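Local coordinates for hypothetical protein PH1789 (Pyrococcus horikoshii, PDB 1WR2) that is of unknown function but belongs to the ATP-grasp family, whose fold is built from alpha/beta lobes, at residues D150-L155 with Q168-Y173; V122-T127 with I136-G141; M64-L69 with D104-G109; D73-M78 with H95-K100. All coordinates share one frame; numbering follows the deposited sequence.

Contact 1: residues D150-L155 with Q168-Y173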
loop_
_atom_site.group_PDB
_atom_site.type_symbol
_atom_site.label_atom_id
_atom_site.label_comp_id
_atom_site.label_asym_id
_atom_site.label_seq_id
_atom_site.Cartn_x
_atom_site.Cartn_y
_atom_site.Cartn_z
ATOM N N ASP A 150 8.982 -17.368 0.449
ATOM C CA ASP A 150 10.336 -16.824 0.462
ATOM C C ASP A 150 10.377 -15.396 1.012
ATOM O O ASP A 150 10.346 -14.427 0.262
ATOM C CB ASP A 150 10.903 -16.872 -0.961
ATOM C CG ASP A 150 12.317 -16.338 -1.058
ATOM O OD1 ASP A 150 13.159 -16.684 -0.194
ATOM O OD2 ASP A 150 12.584 -15.583 -2.022
ATOM N N VAL A 151 10.434 -15.278 2.333
ATOM C CA VAL A 151 10.473 -13.972 2.968
ATOM C C VAL A 151 11.547 -13.963 4.042
ATOM O O VAL A 151 11.767 -14.968 4.715
ATOM C CB VAL A 151 9.112 -13.625 3.628
ATOM C CG1 VAL A 151 7.982 -13.804 2.619
ATOM C CG2 VAL A 151 8.875 -14.516 4.835
ATOM N N THR A 152 12.223 -12.832 4.189
ATOM C CA THR A 152 13.248 -12.692 5.213
ATOM C C THR A 152 12.711 -11.633 6.174
ATOM O O THR A 152 11.808 -10.873 5.803
ATOM C CB THR A 152 14.594 -12.228 4.603
ATOM O OG1 THR A 152 14.416 -10.985 3.904
ATOM C CG2 THR A 152 15.115 -13.278 3.632
ATOM N N PHE A 153 13.235 -11.588 7.396
ATOM C CA PHE A 153 12.763 -10.603 8.363
ATOM C C PHE A 153 13.882 -10.066 9.245
ATOM O O PHE A 153 15.002 -10.590 9.247
ATOM C CB PHE A 153 11.645 -11.201 9.236
ATOM C CG PHE A 153 12.142 -12.020 10.397
ATOM C CD1 PHE A 153 12.423 -11.417 11.625
ATOM C CD2 PHE A 153 12.337 -13.391 10.267
ATOM C CE1 PHE A 153 12.894 -12.174 12.710
ATOM C CE2 PHE A 153 12.806 -14.157 11.341
ATOM C CZ PHE A 153 13.086 -13.543 12.568
ATOM N N ARG A 154 13.567 -9.010 9.988
ATOM C CA ARG A 154 14.522 -8.378 10.890
ATOM C C ARG A 154 13.691 -7.645 11.939
ATOM O O ARG A 154 12.553 -7.258 11.663
ATOM C CB ARG A 154 15.376 -7.377 10.105
ATOM C CG ARG A 154 16.882 -7.529 10.262
ATOM C CD ARG A 154 17.316 -8.966 10.083
ATOM N NE ARG A 154 18.548 -9.080 9.315
ATOM C CZ ARG A 154 18.726 -9.969 8.346
ATOM N NH1 ARG A 154 17.748 -10.811 8.034
ATOM N NH2 ARG A 154 19.875 -10.018 7.692
ATOM N N LEU A 155 14.232 -7.464 13.139
ATOM C CA LEU A 155 13.484 -6.742 14.163
ATOM C C LEU A 155 13.637 -5.239 13.928
ATOM O O LEU A 155 14.701 -4.762 13.530
ATOM C CB LEU A 155 13.978 -7.112 15.564
ATOM C CG LEU A 155 13.703 -8.560 15.964
ATOM C CD1 LEU A 155 14.140 -8.800 17.410
ATOM C CD2 LEU A 155 12.211 -8.848 15.800
ATOM N N GLN A 168 19.328 -9.546 0.322
ATOM C CA GLN A 168 20.190 -10.548 -0.295
ATOM C C GLN A 168 19.916 -11.971 0.179
ATOM O O GLN A 168 20.286 -12.935 -0.492
ATOM C CB GLN A 168 21.653 -10.193 -0.030
ATOM C CG GLN A 168 22.009 -8.782 -0.453
ATOM C CD GLN A 168 23.460 -8.436 -0.197
ATOM O OE1 GLN A 168 24.036 -8.822 0.825
ATOM N NE2 GLN A 168 24.058 -7.681 -1.117
ATOM N N GLU A 169 19.264 -12.100 1.328
ATOM C CA GLU A 169 18.962 -13.402 1.902
ATOM C C GLU A 169 17.790 -14.160 1.275
ATOM O O GLU A 169 17.663 -15.370 1.477
ATOM C CB GLU A 169 18.730 -13.253 3.411
ATOM C CG GLU A 169 19.906 -12.634 4.152
ATOM C CD GLU A 169 19.684 -12.554 5.652
ATOM O OE1 GLU A 169 18.547 -12.267 6.076
ATOM O OE2 GLU A 169 20.656 -12.767 6.408
ATOM N N ILE A 170 16.927 -13.477 0.523
ATOM C CA ILE A 170 15.792 -14.174 -0.086
ATOM C C ILE A 170 16.283 -15.056 -1.228
ATOM O O ILE A 170 17.222 -14.698 -1.941
ATOM C CB ILE A 170 14.715 -13.195 -0.636
ATOM C CG1 ILE A 170 15.332 -12.257 -1.676
ATOM C CG2 ILE A 170 14.078 -12.409 0.518
ATOM C CD1 ILE A 170 14.316 -11.357 -2.361
ATOM N N LYS A 171 15.652 -16.212 -1.398
ATOM C CA LYS A 171 16.057 -17.129 -2.456
ATOM C C LYS A 171 15.960 -16.467 -3.827
ATOM O O LYS A 171 16.784 -16.712 -4.705
ATOM C CB LYS A 171 15.186 -18.383 -2.437
ATOM C CG LYS A 171 15.257 -19.177 -1.142
ATOM C CD LYS A 171 14.593 -20.539 -1.305
ATOM C CE LYS A 171 14.539 -21.283 0.009
ATOM N NZ LYS A 171 13.783 -20.499 1.028
ATOM N N ALA A 172 14.952 -15.620 -3.997
ATOM C CA ALA A 172 14.740 -14.939 -5.266
ATOM C C ALA A 172 15.647 -13.737 -5.488
ATOM O O ALA A 172 15.411 -12.945 -6.403
ATOM C CB ALA A 172 13.292 -14.513 -5.380
ATOM N N TYR A 173 16.683 -13.592 -4.667
ATOM C CA TYR A 173 17.588 -12.461 -4.822
ATOM C C TYR A 173 18.208 -12.358 -6.213
ATOM O O TYR A 173 18.282 -11.267 -6.791
ATOM C CB TYR A 173 18.724 -12.505 -3.806
ATOM C CG TYR A 173 19.693 -11.382 -4.061
ATOM C CD1 TYR A 173 19.341 -10.066 -3.774
ATOM C CD2 TYR A 173 20.914 -11.619 -4.690
ATOM C CE1 TYR A 173 20.173 -9.010 -4.112
ATOM C CE2 TYR A 173 21.757 -10.568 -5.036
ATOM C CZ TYR A 173 21.377 -9.265 -4.744
ATOM O OH TYR A 173 22.192 -8.213 -5.094
#

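Contact 2: residues V122-T127 with I136-G141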
loop_
_atom_site.group_PDB
_atom_site.type_symbol
_atom_site.label_atom_id
_atom_site.label_comp_id
_atom_site.label_asym_id
_atom_site.label_seq_id
_atom_site.Cartn_x
_atom_site.Cartn_y
_atom_site.Cartn_z
ATOM N N VAL A 122 7.336 -6.537 -5.255
ATOM C CA VAL A 122 7.921 -6.933 -3.982
ATOM C C VAL A 122 6.897 -6.621 -2.896
ATOM O O VAL A 122 5.904 -5.921 -3.140
ATOM C CB VAL A 122 9.238 -6.184 -3.651
ATOM C CG1 VAL A 122 10.253 -6.380 -4.771
ATOM C CG2 VAL A 122 8.963 -4.724 -3.402
ATOM N N ILE A 123 7.121 -7.156 -1.704
ATOM C CA ILE A 123 6.202 -6.931 -0.596
ATOM C C ILE A 123 6.971 -6.628 0.681
ATOM O O ILE A 123 7.955 -7.298 0.995
ATOM C CB ILE A 123 5.322 -8.185 -0.318
ATOM C CG1 ILE A 123 4.420 -8.492 -1.519
ATOM C CG2 ILE A 123 4.469 -7.954 0.929
ATOM C CD1 ILE A 123 3.556 -9.754 -1.327
ATOM N N ILE A 124 6.531 -5.608 1.406
ATOM C CA ILE A 124 7.148 -5.268 2.677
ATOM C C ILE A 124 6.054 -5.388 3.724
ATOM O O ILE A 124 5.031 -4.695 3.656
ATOM C CB ILE A 124 7.716 -3.841 2.686
ATOM C CG1 ILE A 124 8.950 -3.766 1.781
ATOM C CG2 ILE A 124 8.071 -3.439 4.109
ATOM C CD1 ILE A 124 9.539 -2.366 1.641
ATOM N N GLY A 125 6.259 -6.291 4.676
ATOM C CA GLY A 125 5.282 -6.494 5.729
ATOM C C GLY A 125 5.819 -6.182 7.115
ATOM O O GLY A 125 7.025 -6.194 7.347
ATOM N N VAL A 126 4.904 -5.904 8.034
ATOM C CA VAL A 126 5.235 -5.591 9.414
ATOM C C VAL A 126 4.222 -6.249 10.337
ATOM O O VAL A 126 3.010 -6.146 10.139
ATOM C CB VAL A 126 5.227 -4.062 9.664
ATOM C CG1 VAL A 126 5.373 -3.768 11.150
ATOM C CG2 VAL A 126 6.364 -3.409 8.893
ATOM N N THR A 127 4.729 -6.965 11.329
ATOM C CA THR A 127 3.883 -7.615 12.316
ATOM C C THR A 127 4.522 -7.332 13.663
ATOM O O THR A 127 5.678 -6.895 13.724
ATOM C CB THR A 127 3.813 -9.140 12.107
ATOM O OG1 THR A 127 5.124 -9.710 12.217
ATOM C CG2 THR A 127 3.232 -9.456 10.738
ATOM N N ILE A 136 10.009 -6.426 10.530
ATOM C CA ILE A 136 9.783 -6.021 9.165
ATOM C C ILE A 136 10.198 -7.194 8.266
ATOM O O ILE A 136 11.220 -7.838 8.503
ATOM C CB ILE A 136 10.597 -4.751 8.839
ATOM C CG1 ILE A 136 10.271 -4.265 7.425
ATOM C CG2 ILE A 136 12.092 -5.030 9.015
ATOM C CD1 ILE A 136 10.700 -2.825 7.175
ATOM N N MET A 137 9.376 -7.474 7.259
ATOM C CA MET A 137 9.607 -8.579 6.323
ATOM C C MET A 137 9.745 -8.080 4.892
ATOM O O MET A 137 9.162 -7.060 4.511
ATOM C CB MET A 137 8.427 -9.567 6.351
ATOM C CG MET A 137 8.336 -10.496 7.556
ATOM S SD MET A 137 8.100 -9.679 9.155
ATOM C CE MET A 137 6.330 -9.308 9.144
ATOM N N PHE A 138 10.492 -8.833 4.095
ATOM C CA PHE A 138 10.699 -8.512 2.693
ATOM C C PHE A 138 10.702 -9.793 1.876
ATOM O O PHE A 138 11.207 -10.821 2.323
ATOM C CB PHE A 138 12.032 -7.802 2.475
ATOM C CG PHE A 138 12.376 -7.623 1.028
ATOM C CD1 PHE A 138 11.698 -6.688 0.249
ATOM C CD2 PHE A 138 13.341 -8.429 0.426
ATOM C CE1 PHE A 138 11.968 -6.558 -1.103
ATOM C CE2 PHE A 138 13.623 -8.306 -0.934
ATOM C CZ PHE A 138 12.935 -7.370 -1.701
ATOM N N GLY A 139 10.139 -9.718 0.675
ATOM C CA GLY A 139 10.103 -10.865 -0.214
ATOM C C GLY A 139 9.452 -10.429 -1.511
ATOM O O GLY A 139 8.848 -9.356 -1.560
ATOM N N LEU A 140 9.569 -11.230 -2.566
ATOM C CA LEU A 140 8.948 -10.864 -3.835
ATOM C C LEU A 140 7.443 -11.065 -3.770
ATOM O O LEU A 140 6.943 -11.876 -2.985
ATOM C CB LEU A 140 9.502 -11.703 -4.993
ATOM C CG LEU A 140 10.942 -11.458 -5.450
ATOM C CD1 LEU A 140 11.196 -12.216 -6.745
ATOM C CD2 LEU A 140 11.175 -9.980 -5.666
ATOM N N GLY A 141 6.723 -10.323 -4.606
ATOM C CA GLY A 141 5.278 -10.439 -4.643
ATOM C C GLY A 141 4.853 -11.394 -5.741
ATOM O O GLY A 141 5.586 -12.319 -6.088
#

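Contact 3: residues M64-L69 with D104-G109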
loop_
_atom_site.group_PDB
_atom_site.type_symbol
_atom_site.label_atom_id
_atom_site.label_comp_id
_atom_site.label_asym_id
_atom_site.label_seq_id
_atom_site.Cartn_x
_atom_site.Cartn_y
_atom_site.Cartn_z
ATOM N N MET A 64 -13.455 3.055 -1.322
ATOM C CA MET A 64 -12.926 3.120 0.035
ATOM C C MET A 64 -14.035 2.863 1.046
ATOM O O MET A 64 -15.043 3.562 1.062
ATOM C CB MET A 64 -12.303 4.495 0.290
ATOM C CG MET A 64 -11.069 4.792 -0.563
ATOM S SD MET A 64 -9.643 3.758 -0.119
ATOM C CE MET A 64 -9.681 2.498 -1.384
ATOM N N SER A 65 -13.841 1.848 1.880
ATOM C CA SER A 65 -14.810 1.486 2.905
ATOM C C SER A 65 -14.127 0.676 3.996
ATOM O O SER A 65 -13.442 -0.307 3.711
ATOM C CB SER A 65 -15.945 0.644 2.317
ATOM O OG SER A 65 -16.808 0.194 3.350
ATOM N N PRO A 66 -14.309 1.074 5.261
ATOM C CA PRO A 66 -13.700 0.362 6.386
ATOM C C PRO A 66 -14.197 -1.080 6.449
ATOM O O PRO A 66 -13.551 -1.938 7.045
ATOM C CB PRO A 66 -14.155 1.169 7.599
ATOM C CG PRO A 66 -14.417 2.546 7.034
ATOM C CD PRO A 66 -15.088 2.233 5.731
ATOM N N GLN A 67 -15.349 -1.342 5.833
ATOM C CA GLN A 67 -15.928 -2.687 5.838
ATOM C C GLN A 67 -15.449 -3.538 4.673
ATOM O O GLN A 67 -15.666 -4.751 4.652
ATOM C CB GLN A 67 -17.459 -2.629 5.786
ATOM C CG GLN A 67 -18.120 -2.094 7.033
ATOM C CD GLN A 67 -17.739 -0.658 7.320
ATOM O OE1 GLN A 67 -17.849 0.210 6.454
ATOM N NE2 GLN A 67 -17.289 -0.398 8.546
ATOM N N ILE A 68 -14.807 -2.903 3.698
ATOM C CA ILE A 68 -14.317 -3.616 2.530
ATOM C C ILE A 68 -12.821 -3.383 2.375
ATOM O O ILE A 68 -12.390 -2.607 1.523
ATOM C CB ILE A 68 -15.037 -3.138 1.255
ATOM C CG1 ILE A 68 -16.551 -3.135 1.483
ATOM C CG2 ILE A 68 -14.685 -4.045 0.091
ATOM C CD1 ILE A 68 -17.341 -2.601 0.319
ATOM N N LEU A 69 -12.032 -4.059 3.202
ATOM C CA LEU A 69 -10.582 -3.917 3.159
ATOM C C LEU A 69 -9.945 -4.729 2.024
ATOM O O LEU A 69 -8.985 -4.285 1.399
ATOM C CB LEU A 69 -9.983 -4.327 4.505
ATOM C CG LEU A 69 -10.497 -3.560 5.730
ATOM C CD1 LEU A 69 -9.946 -4.212 6.997
ATOM C CD2 LEU A 69 -10.090 -2.090 5.652
ATOM N N ASP A 104 -24.139 -2.988 4.407
ATOM C CA ASP A 104 -24.121 -2.038 5.517
ATOM C C ASP A 104 -22.807 -1.250 5.588
ATOM O O ASP A 104 -22.543 -0.537 6.562
ATOM C CB ASP A 104 -24.336 -2.792 6.831
ATOM C CG ASP A 104 -23.219 -3.780 7.121
ATOM O OD1 ASP A 104 -22.901 -4.600 6.227
ATOM O OD2 ASP A 104 -22.660 -3.731 8.238
ATOM N N ALA A 105 -21.993 -1.373 4.547
ATOM C CA ALA A 105 -20.698 -0.696 4.496
ATOM C C ALA A 105 -20.760 0.824 4.464
ATOM O O ALA A 105 -21.607 1.411 3.793
ATOM C CB ALA A 105 -19.911 -1.191 3.281
ATOM N N GLU A 106 -19.859 1.462 5.200
ATOM C CA GLU A 106 -19.772 2.915 5.187
ATOM C C GLU A 106 -18.896 3.225 3.969
ATOM O O GLU A 106 -17.795 2.692 3.851
ATOM C CB GLU A 106 -19.099 3.431 6.468
ATOM C CG GLU A 106 -18.612 4.880 6.372
ATOM C CD GLU A 106 -18.042 5.416 7.673
ATOM O OE1 GLU A 106 -17.329 4.671 8.377
ATOM O OE2 GLU A 106 -18.292 6.599 7.984
ATOM N N ILE A 107 -19.388 4.046 3.042
ATOM C CA ILE A 107 -18.592 4.377 1.864
ATOM C C ILE A 107 -17.918 5.720 2.110
ATOM O O ILE A 107 -18.582 6.747 2.192
ATOM C CB ILE A 107 -19.461 4.466 0.589
ATOM C CG1 ILE A 107 -20.286 3.189 0.418
ATOM C CG2 ILE A 107 -18.569 4.656 -0.631
ATOM C CD1 ILE A 107 -19.462 1.927 0.218
ATOM N N LEU A 108 -16.599 5.708 2.251
ATOM C CA LEU A 108 -15.855 6.934 2.503
ATOM C C LEU A 108 -15.556 7.705 1.227
ATOM O O LEU A 108 -15.192 8.882 1.276
ATOM C CB LEU A 108 -14.539 6.621 3.219
ATOM C CG LEU A 108 -14.655 6.017 4.620
ATOM C CD1 LEU A 108 -13.260 5.760 5.183
ATOM C CD2 LEU A 108 -15.424 6.970 5.519
ATOM N N GLY A 109 -15.701 7.038 0.087
ATOM C CA GLY A 109 -15.431 7.686 -1.183
ATOM C C GLY A 109 -14.731 6.737 -2.134
ATOM O O GLY A 109 -14.628 5.549 -1.849
HETATM O O HOH W 1 -17.703 2.416 9.659
#

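Contact 4: residues D73-M78 with H95-K100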
loop_
_atom_site.group_PDB
_atom_site.type_symbol
_atom_site.label_atom_id
_atom_site.label_comp_id
_atom_site.label_asym_id
_atom_site.label_seq_id
_atom_site.Cartn_x
_atom_site.Cartn_y
_atom_site.Cartn_z
ATOM N N ASP A 73 -11.247 -8.975 -3.496
ATOM C CA ASP A 73 -12.228 -9.986 -3.125
ATOM C C ASP A 73 -13.644 -9.478 -3.409
ATOM O O ASP A 73 -14.478 -10.208 -3.948
ATOM C CB ASP A 73 -12.072 -10.328 -1.638
ATOM C CG ASP A 73 -12.748 -11.633 -1.255
ATOM O OD1 ASP A 73 -12.427 -12.679 -1.864
ATOM O OD2 ASP A 73 -13.595 -11.611 -0.336
ATOM N N ALA A 74 -13.904 -8.221 -3.054
ATOM C CA ALA A 74 -15.214 -7.603 -3.252
ATOM C C ALA A 74 -15.410 -7.071 -4.666
ATOM O O ALA A 74 -16.529 -6.748 -5.073
ATOM C CB ALA A 74 -15.410 -6.476 -2.249
ATOM N N LYS A 75 -14.315 -6.969 -5.409
ATOM C CA LYS A 75 -14.372 -6.468 -6.774
ATOM C C LYS A 75 -14.824 -5.008 -6.806
ATOM O O LYS A 75 -15.709 -4.628 -7.575
ATOM C CB LYS A 75 -15.308 -7.349 -7.609
ATOM C CG LYS A 75 -14.759 -8.757 -7.816
ATOM C CD LYS A 75 -15.859 -9.796 -7.919
ATOM C CE LYS A 75 -16.800 -9.529 -9.081
ATOM N NZ LYS A 75 -17.873 -10.561 -9.120
ATOM N N VAL A 76 -14.215 -4.197 -5.949
ATOM C CA VAL A 76 -14.530 -2.777 -5.891
ATOM C C VAL A 76 -13.362 -1.947 -6.434
ATOM O O VAL A 76 -13.286 -0.743 -6.194
ATOM C CB VAL A 76 -14.879 -2.315 -4.449
ATOM C CG1 VAL A 76 -16.120 -3.038 -3.972
ATOM C CG2 VAL A 76 -13.719 -2.575 -3.500
ATOM N N VAL A 77 -12.452 -2.610 -7.151
ATOM C CA VAL A 77 -11.296 -1.950 -7.776
ATOM C C VAL A 77 -11.387 -2.191 -9.282
ATOM O O VAL A 77 -11.424 -3.337 -9.719
ATOM C CB VAL A 77 -9.944 -2.532 -7.275
ATOM C CG1 VAL A 77 -8.790 -2.039 -8.162
ATOM C CG2 VAL A 77 -9.695 -2.114 -5.840
ATOM N N MET A 78 -11.442 -1.119 -10.072
ATOM C CA MET A 78 -11.518 -1.237 -11.532
ATOM C C MET A 78 -10.307 -0.560 -12.175
ATOM O O MET A 78 -9.990 0.596 -11.877
ATOM C CB MET A 78 -12.819 -0.617 -12.055
ATOM C CG MET A 78 -14.078 -1.413 -11.707
ATOM S SD MET A 78 -14.092 -3.079 -12.447
ATOM C CE MET A 78 -15.587 -3.757 -11.723
ATOM N N HIS A 95 -19.854 0.349 -6.835
ATOM C CA HIS A 95 -20.820 0.597 -5.774
ATOM C C HIS A 95 -21.786 -0.580 -5.664
ATOM O O HIS A 95 -22.208 -0.938 -4.568
ATOM C CB HIS A 95 -21.584 1.899 -6.018
ATOM C CG HIS A 95 -20.848 3.120 -5.555
ATOM N ND1 HIS A 95 -19.889 3.752 -6.319
ATOM C CD2 HIS A 95 -20.914 3.808 -4.390
ATOM C CE1 HIS A 95 -19.397 4.775 -5.646
ATOM N NE2 HIS A 95 -20.002 4.832 -4.472
ATOM N N GLU A 96 -22.124 -1.179 -6.803
ATOM C CA GLU A 96 -23.022 -2.326 -6.831
ATOM C C GLU A 96 -22.310 -3.498 -6.175
ATOM O O GLU A 96 -22.877 -4.185 -5.333
ATOM C CB GLU A 96 -23.385 -2.701 -8.272
ATOM C CG GLU A 96 -24.024 -1.575 -9.083
ATOM C CD GLU A 96 -24.253 -1.959 -10.544
ATOM O OE1 GLU A 96 -23.419 -2.704 -11.102
ATOM O OE2 GLU A 96 -25.254 -1.507 -11.138
ATOM N N ASN A 97 -21.058 -3.713 -6.566
ATOM C CA ASN A 97 -20.268 -4.805 -6.025
ATOM C C ASN A 97 -20.090 -4.677 -4.527
ATOM O O ASN A 97 -20.064 -5.676 -3.813
ATOM C CB ASN A 97 -18.902 -4.869 -6.713
ATOM C CG ASN A 97 -19.017 -5.199 -8.186
ATOM O OD1 ASN A 97 -20.117 -5.427 -8.692
ATOM N ND2 ASN A 97 -17.886 -5.225 -8.884
ATOM N N ALA A 98 -19.972 -3.446 -4.050
ATOM C CA ALA A 98 -19.807 -3.202 -2.627
ATOM C C ALA A 98 -21.124 -3.476 -1.903
ATOM O O ALA A 98 -21.135 -3.910 -0.753
ATOM C CB ALA A 98 -19.379 -1.764 -2.394
ATOM N N LYS A 99 -22.232 -3.219 -2.590
ATOM C CA LYS A 99 -23.549 -3.431 -2.006
ATOM C C LYS A 99 -23.815 -4.917 -1.794
ATOM O O LYS A 99 -24.396 -5.316 -0.783
ATOM C CB LYS A 99 -24.630 -2.834 -2.914
ATOM C CG LYS A 99 -25.902 -2.452 -2.183
ATOM C CD LYS A 99 -25.616 -1.367 -1.150
ATOM C CE LYS A 99 -26.863 -1.004 -0.363
ATOM N NZ LYS A 99 -27.428 -2.189 0.341
ATOM N N LYS A 100 -23.383 -5.736 -2.745
ATOM C CA LYS A 100 -23.581 -7.177 -2.648
ATOM C C LYS A 100 -22.635 -7.776 -1.613
ATOM O O LYS A 100 -22.969 -8.749 -0.942
ATOM C CB LYS A 100 -23.332 -7.844 -4.006
ATOM C CG LYS A 100 -24.130 -7.252 -5.159
ATOM C CD LYS A 100 -23.857 -7.997 -6.461
ATOM C CE LYS A 100 -24.235 -7.160 -7.682
ATOM N NZ LYS A 100 -25.642 -6.656 -7.639
#

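Contact 1: residues D150-L155 with Q168-Y173
Glu169 reaches across to Arg154, and its side chain can be followed atom by atom. CB rests on the methyl CG2 of Thr152, 3.6 Å away. The chain runs extended beyond CG, and CD lies at the edge of the Arg154 guanidinium, in its plane; the two side chains meet tip to tip. At the end, OE1 accepts from Arg154 NH1 at 2.6 Å, part of a salt bridge, whereas OE2 takes a weak bond from NH2. The carboxylate and guanidinium planes are turned 55° apart. NH1 also donates to Phe153 O at 3.0 Å, a bond that helps to fix the rotation of the guanidinium.

The contact lies at the surface of the ATP-grasp domain, where 152-155, an outermost strand of the large antiparallel sheet, faces the loop between helices 160-168 and 173-177. Thr152 presents CG2 to Ile170 CG2 at 3.4 Å, tighter than usual for two methyl groups, with the side chains crossing at about a right angle. Its OG1 is engaged elsewhere, by Met166 O of helix 160-168.

Asp150 grips the type I turn from Ile170 to Tyr173. With CG anti to the backbone N (chi1 -180°), the carboxylate meets two successive amides on its syn sides: Lys171 N bonds to OD1 at 2.8 Å, and Ala172 N to OD2 at 3.1 Å, the latter donor 34° out of the carboxylate plane. Beside them, Lys171 CG lies against OD1, and Ala172 CB against OD2 at 3.6 Å.

Contact 2: residues V122-T127 with I136-G141
Ile124 and Ile136 run alongside each other in the same direction, with Ile124 CG2 4.1 Å from Ile136 CG1. They share a sheet face with Val126 and Phe138. Because CG of Phe138 is anti to its backbone N (chi1 172°), the ring starts out beside its own carbonyl carbon; CE1 then comes to 3.8 Å from Val122 CB, while Ile124 CG1 stands at the ring edge. Val122 CG1 in turn touches Leu140 CD2, extending the apolar patch toward the end of strand 133-140.

The backbone between them is that of a beta hairpin. Hydrogen-bonded antiparallel pairs, Ile123 with Gly139 and Gly125 with Met137, alternate with non-hydrogen-bonded ones. In the Gly125-Met137 pair, Met137 N donates to Gly125 O at 2.7 Å, and Gly125 N returns the bond to Met137 O. The Ile123-Gly139 pair is uneven: Ile123 N to Gly139 O is 2.8 Å, but Gly139 N to Ile123 O stretches to 3.3 Å.

On the other face the Met137 chain folds over Gly125, bent at chi2 and chi3, until its methyl CE reaches Thr127 OG1 at 3.3 Å and CG2 at 3.5 Å, a close fit at the polar edge.

Strand 208-218 flanks the hairpin beside 120-129, and 152-155 beside 133-140, while helix 187-203 packs on the face of Val126, Ile136 and Phe138.

Contact 3: residues M64-L69 with D104-G109
Ala105 offers its methyl group as a small bump to the hollow formed by Ser65, Gln67 and Ile68. The setting is the smaller antiparallel sheet of the ATP-grasp fold, where the chain leaves strand 59-64 through a type I turn, Ser65 to Ile68, and the loop 104-109 runs into strand 109-114. Ala105 CB meets Ser65 OG at 3.4 Å and Gln67 CB at 3.8 Å, with Ile68 CD1 at the far side of the hollow.

A second fit is made by the Pro66 ring. Its CG touches Leu108 CD1 at 3.9 Å, and its CD comes to 3.3 Å from Glu106 O, so the puckered ring fits between the Leu108 branch and the Glu106 carbonyl. Next to it along the chain, at Met64, the two segments pair briefly in antiparallel fashion: Met64 N donates to Gly109 O, and Leu108 N to Met64 O. Gly109 adopts backbone angles that a residue with a CB could hardly take, because the CB would press on the carbonyl O before it.

Polar groups line the same surfaces. Ser65 OG donates to Glu106 O at 2.7 Å from above its carbonyl plane and also accepts from Gln67 N, forming an ST turn. The Gln67 chain, bent at chi2 (63°), curls around Ala105, and its OE1 takes the Glu106 amide N at 2.7 Å, the donor standing 40° above the amide carbonyl plane. A water bridges the two side chains, accepting from Gln67 NE2 at 3.1 Å and donating to Glu106 OE1 at 2.6 Å.

Contact 4: residues D73-M78 with H95-K100
Asn97 and Lys75 make the one hydrogen bond between these segments. Asn97 ND2 donates to Lys75 O at 2.6 Å, short and nearly straight at 173°, with the acceptor lying in the amide plane. CG of Asn97 is anti to its own carbonyl carbon (chi1 -65°), which sets CG beside the backbone N of Asn97.

Other close contacts lie near this bond. Asn97 CB lies 3.4 Å from Ala74 O, and Lys75 CB comes to 3.6 Å from Asn97 ND2. The methyl CE of Met78 approaches the same nitrogen at 3.9 Å, the two side chains crossing at about a right angle. Apolar packing between the segments rests on one pair, Val76 CG1 sitting 3.8 Å from Ala98 CB, and Ile68 touches both residues from the neighbouring loop.

The backbone supplies the setting. Lys75, with positive phi, is the C-prime residue of a Schellman motif that ends helix 71-74, just before the chain enters strand 77-81 of the smaller sheet.

Chemically, the turn out of one helix is tied to the flank of the next by a neutral amide-to-carbonyl bond, so the join should be largely insensitive to ionisation.

In the fold
The four contacts fall into two pairs on the two lobes of the fold. Contacts 1 and 2 share the large antiparallel sheet, where strands 133-140 and 152-155 are neighbours; contact 2 is partly buried and rests on backbone pairing and apolar faces, while contact 1, at the surface, relies on an arginine-glutamate salt bridge and an aspartate that takes two backbone amides. Contacts 3 and 4 belong to the smaller sheet with its helices, their centres 10 Å apart, and meet through Ile68, which packs on Ala74, Val76 and Ala98. Both are partly buried and bind through amide, hydroxyl and backbone groups, with one water-bridged carboxylate in contact 3 and no salt bridge between their segments. The centres of contacts 1 and 3 lie about 34 Å apart.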